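Local coordinates for lipase (Rhizopus chinensis, PDB 6A0W), which probably hydrolyses the ester bonds of triacylglycerols, as a class 3 lipase with an alpha/beta-hydrolase fold, at residues V105-T110 against V166-H171. Sequence-based numbering, arbitrary orientation.
Sequences VTFRGT and VIVTGH
V168 lays its CG1 methyl at the edge of the F107 ring, in the ring plane, 3.9 Å from CE1. The V168 side chain also meets V105, with CG1 4.1 Å from V105 CB. On the V166 side, V105 touches CG1 of V166 through CG2. Helix 173-188 packs on this face, with A181 and Q177 against F107 and A178 and L185 against V168. On the other face T106 and T169 run alongside each other. T169 OG1 lies anti to the backbone N (chi1 -172°), which leaves CG2 between that N and the carbonyl carbon, 3.6 Å from T106 OG1. The T106 hydroxyl is buried and has no polar partner in the model. T169 OG1 has its strongest polar partner in the carbonyl of Y200, and the carbonyl of Y47 is also within bonding range. The two strands are parallel neighbours in the central sheet of the alpha/beta-hydrolase fold. V105 N bonds to I167 O (2.9 Å). V105 O takes T169 N (3.0 Å). F107 N then bonds to T169 O (3.1 Å). Past G170 the strands part, and water fills in. One water donates to F107 O and accepts from H171 N; a second joins G109 N to H171 O. Strand 165-171 leads into a probable GxSxG nucleophile elbow, with S172 next in the chain. The H171 ring is held by Y55 OH at ND1 and by the carbonyl of H284 at NE2.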
loop_
_atom_site.group_PDB
_atom_site.type_symbol
_atom_site.label_atom_id
_atom_site.label_comp_id
_atom_site.label_asym_id
_atom_site.label_seq_id
_atom_site.Cartn_x
_atom_site.Cartn_y
_atom_site.Cartn_z
ATOM N N VAL A 105 4.719 0.094 10.727
ATOM C CA VAL A 105 5.410 -0.978 9.977
ATOM C C VAL A 105 5.352 -0.495 8.534
ATOM O O VAL A 105 4.268 -0.412 8.024
ATOM C CB VAL A 105 4.738 -2.348 10.155
ATOM C CG1 VAL A 105 5.500 -3.411 9.406
ATOM C CG2 VAL A 105 4.615 -2.719 11.618
ATOM N N THR A 106 6.464 -0.168 7.934
ATOM C CA THR A 106 6.460 0.408 6.569
ATOM C C THR A 106 7.286 -0.446 5.607
ATOM O O THR A 106 8.362 -0.854 5.992
ATOM C CB THR A 106 6.997 1.845 6.611
ATOM O OG1 THR A 106 6.281 2.602 7.577
ATOM C CG2 THR A 106 6.934 2.534 5.273
ATOM N N PHE A 107 6.812 -0.641 4.391
ATOM C CA PHE A 107 7.555 -1.440 3.391
ATOM C C PHE A 107 7.633 -0.736 2.035
ATOM O O PHE A 107 6.852 0.143 1.721
ATOM C CB PHE A 107 6.849 -2.763 3.104
ATOM C CG PHE A 107 6.610 -3.656 4.289
ATOM C CD1 PHE A 107 5.459 -3.539 5.045
ATOM C CD2 PHE A 107 7.526 -4.625 4.638
ATOM C CE1 PHE A 107 5.230 -4.370 6.125
ATOM C CE2 PHE A 107 7.298 -5.451 5.720
ATOM C CZ PHE A 107 6.149 -5.324 6.455
ATOM N N ARG A 108 8.895 -1.038 1.233
ATOM C CA ARG A 108 8.764 -0.832 -0.222
ATOM C C ARG A 108 9.257 -2.085 -0.937
ATOM O O ARG A 108 10.090 -2.786 -0.385
ATOM C CB ARG A 108 9.549 0.398 -0.679
ATOM C CG ARG A 108 11.054 0.274 -0.504
ATOM C CD ARG A 108 11.832 1.514 -0.913
ATOM N NE ARG A 108 13.272 1.337 -0.749
ATOM C CZ ARG A 108 14.070 0.830 -1.677
ATOM N NH1 ARG A 108 13.573 0.448 -2.847
ATOM N NH2 ARG A 108 15.370 0.704 -1.442
ATOM N N GLY A 109 9.092 -2.032 -2.170
ATOM C CA GLY A 109 9.742 -2.958 -3.102
ATOM C C GLY A 109 10.729 -2.173 -3.942
ATOM O O GLY A 109 11.196 -1.150 -3.488
ATOM N N THR A 110 10.993 -2.612 -5.137
ATOM C CA THR A 110 11.960 -1.926 -6.014
ATOM C C THR A 110 11.446 -0.554 -6.450
ATOM O O THR A 110 10.267 -0.421 -6.682
ATOM C CB THR A 110 12.214 -2.764 -7.266
ATOM O OG1 THR A 110 13.045 -1.999 -8.121
ATOM C CG2 THR A 110 10.949 -3.151 -7.990
ATOM N N VAL A 166 -1.173 -0.054 15.736
ATOM C CA VAL A 166 -0.242 -0.427 14.709
ATOM C C VAL A 166 -0.801 -0.053 13.335
ATOM O O VAL A 166 -1.918 -0.455 12.958
ATOM C CB VAL A 166 -0.002 -1.956 14.780
ATOM C CG1 VAL A 166 0.852 -2.431 13.632
ATOM C CG2 VAL A 166 0.640 -2.323 16.113
ATOM N N ILE A 167 -0.015 0.742 12.601
ATOM C CA ILE A 167 -0.342 1.169 11.254
ATOM C C ILE A 167 0.645 0.504 10.307
ATOM O O ILE A 167 1.853 0.645 10.465
ATOM C CB ILE A 167 -0.135 2.705 11.107
ATOM C CG1 ILE A 167 -1.113 3.515 11.976
ATOM C CG2 ILE A 167 -0.246 3.124 9.654
ATOM C CD1 ILE A 167 -2.566 3.531 11.534
ATOM N N VAL A 168 0.152 -0.244 9.329
ATOM C CA VAL A 168 1.037 -0.850 8.357
ATOM C C VAL A 168 0.845 -0.107 7.022
ATOM O O VAL A 168 -0.281 -0.019 6.543
ATOM C CB VAL A 168 0.721 -2.344 8.127
ATOM C CG1 VAL A 168 1.821 -2.973 7.305
ATOM C CG2 VAL A 168 0.514 -3.109 9.435
ATOM N N THR A 169 1.916 0.450 6.455
ATOM C CA THR A 169 1.776 1.297 5.265
ATOM C C THR A 169 2.829 1.001 4.198
ATOM O O THR A 169 3.908 0.503 4.498
ATOM C CB THR A 169 1.736 2.816 5.640
ATOM O OG1 THR A 169 1.413 3.580 4.475
ATOM C CG2 THR A 169 3.073 3.298 6.167
ATOM N N GLY A 170 2.432 1.115 2.934
ATOM C CA GLY A 170 3.364 1.021 1.832
ATOM C C GLY A 170 2.815 1.591 0.545
ATOM O O GLY A 170 1.591 1.609 0.347
ATOM N N HIS A 171 3.745 1.990 -0.325
ATOM C CA HIS A 171 3.484 2.406 -1.711
ATOM C C HIS A 171 3.787 1.238 -2.615
ATOM O O HIS A 171 4.701 0.451 -2.332
ATOM C CB HIS A 171 4.364 3.629 -2.040
ATOM C CG HIS A 171 4.352 4.034 -3.480
ATOM N ND1 HIS A 171 5.475 3.958 -4.273
ATOM C CD2 HIS A 171 3.393 4.620 -4.240
ATOM C CE1 HIS A 171 5.190 4.439 -5.472
ATOM N NE2 HIS A 171 3.910 4.770 -5.501
HETATM O O HOH W 1 6.497 2.588 0.616
HETATM O O HOH W 2 7.562 -0.270 -3.554
#